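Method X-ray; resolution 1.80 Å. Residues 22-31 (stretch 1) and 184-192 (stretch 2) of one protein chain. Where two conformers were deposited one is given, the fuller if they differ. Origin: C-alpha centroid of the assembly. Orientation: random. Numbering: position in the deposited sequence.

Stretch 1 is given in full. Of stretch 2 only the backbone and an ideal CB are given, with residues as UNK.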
# COMPACT_ATOMS: atom_id res chain seq x y z
N PRO A 22 -7.06 9.75 7.59
CA PRO A 22 -7.81 10.98 7.38
C PRO A 22 -7.05 12.04 6.59
O PRO A 22 -7.68 12.79 5.84
CB PRO A 22 -8.12 11.49 8.80
CG PRO A 22 -7.23 10.74 9.70
CD PRO A 22 -6.98 9.41 9.03
N SER A 23 -5.73 12.06 6.72
CA SER A 23 -4.91 12.97 5.95
C SER A 23 -5.11 12.82 4.43
O SER A 23 -5.13 13.81 3.70
CB SER A 23 -3.43 12.78 6.28
OG SER A 23 -3.17 13.14 7.62
N ALA A 24 -5.26 11.58 3.98
CA ALA A 24 -5.50 11.30 2.60
C ALA A 24 -6.84 11.91 2.18
O ALA A 24 -6.95 12.50 1.10
CB ALA A 24 -5.46 9.74 2.33
N ALA A 25 -7.85 11.80 3.01
CA ALA A 25 -9.14 12.39 2.60
C ALA A 25 -8.96 13.91 2.42
O ALA A 25 -9.44 14.50 1.43
CB ALA A 25 -10.28 12.05 3.60
N LYS A 26 -8.23 14.53 3.32
CA LYS A 26 -8.07 15.99 3.28
C LYS A 26 -7.20 16.44 2.09
O LYS A 26 -7.55 17.38 1.39
CB LYS A 26 -7.48 16.53 4.59
CG LYS A 26 -8.39 16.32 5.79
CD LYS A 26 -7.76 16.92 7.04
CE LYS A 26 -8.59 16.70 8.30
NZ LYS A 26 -7.84 17.09 9.53
N ILE A 27 -6.07 15.77 1.88
CA ILE A 27 -5.18 16.12 0.78
C ILE A 27 -5.86 15.84 -0.58
O ILE A 27 -5.70 16.62 -1.51
CB ILE A 27 -3.82 15.43 0.93
CG1 ILE A 27 -3.13 15.96 2.20
CG2 ILE A 27 -2.94 15.63 -0.34
CD1 ILE A 27 -1.93 15.18 2.67
N HIS A 28 -6.66 14.78 -0.68
CA HIS A 28 -7.44 14.50 -1.90
C HIS A 28 -8.34 15.71 -2.23
O HIS A 28 -8.33 16.19 -3.35
CB HIS A 28 -8.28 13.22 -1.75
CG HIS A 28 -8.97 12.79 -3.02
ND1 HIS A 28 -10.20 13.29 -3.40
CD2 HIS A 28 -8.60 11.91 -3.98
CE1 HIS A 28 -10.56 12.74 -4.55
NE2 HIS A 28 -9.61 11.89 -4.92
N GLN A 29 -9.09 16.18 -1.25
CA GLN A 29 -9.92 17.38 -1.41
C GLN A 29 -9.07 18.62 -1.78
O GLN A 29 -9.42 19.35 -2.72
CB GLN A 29 -10.77 17.62 -0.14
CG GLN A 29 -11.75 18.79 -0.21
CD GLN A 29 -12.78 18.66 -1.33
OE1 GLN A 29 -13.15 17.56 -1.72
NE2 GLN A 29 -13.23 19.79 -1.85
N LEU A 30 -7.96 18.84 -1.08
CA LEU A 30 -7.07 19.97 -1.38
C LEU A 30 -6.57 20.01 -2.84
O LEU A 30 -6.63 21.06 -3.49
CB LEU A 30 -5.87 19.93 -0.44
CG LEU A 30 -4.76 21.00 -0.58
CD1 LEU A 30 -5.25 22.33 -0.02
CD2 LEU A 30 -3.47 20.59 0.16
N LEU A 31 -6.07 18.88 -3.35
CA LEU A 31 -5.47 18.81 -4.66
C LEU A 31 -6.48 18.74 -5.81
O LEU A 31 -6.23 19.23 -6.92
CB LEU A 31 -4.52 17.58 -4.73
CG LEU A 31 -3.26 17.65 -3.85
CD1 LEU A 31 -2.41 16.36 -3.96
CD2 LEU A 31 -2.45 18.86 -4.23
N UNK A 184 5.39 21.68 -1.25
CA UNK A 184 5.27 23.01 -0.66
C UNK A 184 3.80 23.32 -0.36
O UNK A 184 3.49 23.81 0.72
CB UNK A 184 5.86 24.07 -1.59
N UNK A 185 2.88 22.98 -1.28
CA UNK A 185 1.44 23.20 -1.07
C UNK A 185 0.92 22.41 0.13
O UNK A 185 0.02 22.84 0.85
CB UNK A 185 0.66 22.81 -2.32
N UNK A 186 1.45 21.20 0.30
CA UNK A 186 1.05 20.35 1.40
C UNK A 186 1.49 20.98 2.73
O UNK A 186 0.71 21.05 3.67
CB UNK A 186 1.64 18.95 1.24
N UNK A 187 2.75 21.40 2.79
CA UNK A 187 3.26 22.05 4.02
C UNK A 187 2.51 23.36 4.34
O UNK A 187 2.14 23.59 5.49
CB UNK A 187 4.76 22.34 3.87
N UNK A 188 2.28 24.18 3.32
CA UNK A 188 1.49 25.43 3.47
C UNK A 188 0.07 25.15 3.98
O UNK A 188 -0.47 25.95 4.76
CB UNK A 188 1.41 26.17 2.13
N UNK A 189 -0.52 24.03 3.59
CA UNK A 189 -1.87 23.64 4.08
C UNK A 189 -1.84 22.96 5.47
O UNK A 189 -2.89 22.56 5.99
CB UNK A 189 -2.53 22.69 3.07
N UNK A 190 -0.65 22.79 6.04
CA UNK A 190 -0.51 22.33 7.42
C UNK A 190 -0.33 20.84 7.58
O UNK A 190 -0.55 20.32 8.66
CB UNK A 190 -1.74 22.76 8.23
N UNK A 191 0.07 20.14 6.51
CA UNK A 191 0.42 18.73 6.60
C UNK A 191 1.92 18.62 6.82
O UNK A 191 2.65 19.49 6.40
CB UNK A 191 -0.01 17.97 5.34
N UNK A 192 2.34 17.58 7.54
CA UNK A 192 3.75 17.30 7.73
C UNK A 192 4.16 16.09 6.89
O UNK A 192 3.46 15.08 6.81
CB UNK A 192 4.06 17.06 9.21

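Stretch 1 is helical throughout, and the side it turns to stretch 2 carries Ser 23, Lys 26, Ile 27 and Leu 30. Stretch 2 is helical through 188, its axis passing 11.4 Å from that of stretch 1 at 116°, and then leaves the helix.

At position 185 the CA-to-CB bond points toward stretch 1, and the ideal CB lies 5.3 Å from Leu 30 CD2 and 5.4 Å from Leu 31 CD2. Both neighbours are methyls, so a small or medium apolar side chain would suit. The residue is Ala 185; its closest contact runs through the backbone, O to Leu 30 CD2 at 4.2 Å.

Position 186 points sideways, with its ideal CB 5.4 Å from Ile 27 CD1 and 5.5 Å from Leu 30 CD2. A longer apolar chain, such as leucine, isoleucine or methionine, could bend back to fill that gap. Leu 186 (chi1 m, chi2 t) does so: its CD2 comes to 3.6 Å from Ile 27 CG2 and 4.1 Å from Leu 30 CD2.

Positions 184, 187 and 188 are out of reach, and many residues would serve; they are Gln 184, Lys 187 and Gln 188.

At position 189 the bond points toward stretch 1, and the ideal CB sits 3.7 Å from Leu 30 CD2. A small apolar residue makes the contact without further reach. Ala 189 packs its CB on Leu 30 CD2 at 3.7 Å.

Position 190 has phi 94° and psi 18°. A CB here would jam against the preceding carbonyl O, which calls for glycine whatever stretch 1 offers. Gly 190 forms a Schellman motif: its N bonds to Lys 187 O (3.0 Å), and the N of 191 bonds to Leu 186 O (3.1 Å).

Position 191 follows in extended geometry (-93°/149°) and points toward stretch 1, its ideal CB 4.3 Å from Ile 27 CD1. Beyond lie the CB atoms of Ser 23 and Lys 26, a surface that a large apolar or aromatic side chain could cover. Phe 191 has the largest covered area of the stretch, 91 Å². Ile 27 CG1 stands 3.6 Å from the centroid of the Phe 191 ring, 7° off the normal, a CH-pi contact over one face. Lys 26 CB meets the ring edge, 3.6 Å from Phe 191 CZ, while the lysine's end leads away.

Position 192 is also out of reach; it is Val 192.

Stretch 2 (184-192) QALKQAGFV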
# COMPACT_ATOMS: atom_id res chain seq x y z
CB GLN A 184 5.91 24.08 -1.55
CG GLN A 184 6.12 25.45 -0.89
CD GLN A 184 6.84 25.35 0.46
OE1 GLN A 184 7.84 24.64 0.60
NE2 GLN A 184 6.29 26.03 1.46
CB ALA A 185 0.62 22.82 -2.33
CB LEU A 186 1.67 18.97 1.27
CG LEU A 186 1.23 18.17 0.04
CD1 LEU A 186 1.94 16.82 0.04
CD2 LEU A 186 -0.29 18.05 0.01
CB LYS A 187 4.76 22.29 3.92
CG LYS A 187 5.54 21.00 4.07
CD LYS A 187 6.70 20.93 3.12
CE LYS A 187 7.90 21.64 3.60
NZ LYS A 187 9.01 21.38 2.70
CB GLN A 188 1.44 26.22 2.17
CG GLN A 188 2.74 26.97 1.85
CD GLN A 188 2.76 27.59 0.45
OE1 GLN A 188 1.79 27.51 -0.31
NE2 GLN A 188 3.89 28.19 0.09
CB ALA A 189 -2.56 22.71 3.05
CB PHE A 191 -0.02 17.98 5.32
CG PHE A 191 -1.50 17.96 5.18
CD1 PHE A 191 -2.25 17.06 5.92
CD2 PHE A 191 -2.14 18.90 4.41
CE1 PHE A 191 -3.62 17.08 5.85
CE2 PHE A 191 -3.53 18.93 4.34
CZ PHE A 191 -4.26 18.01 5.06
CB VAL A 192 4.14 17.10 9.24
CG1 VAL A 192 3.32 16.01 9.87
CG2 VAL A 192 5.63 16.83 9.39
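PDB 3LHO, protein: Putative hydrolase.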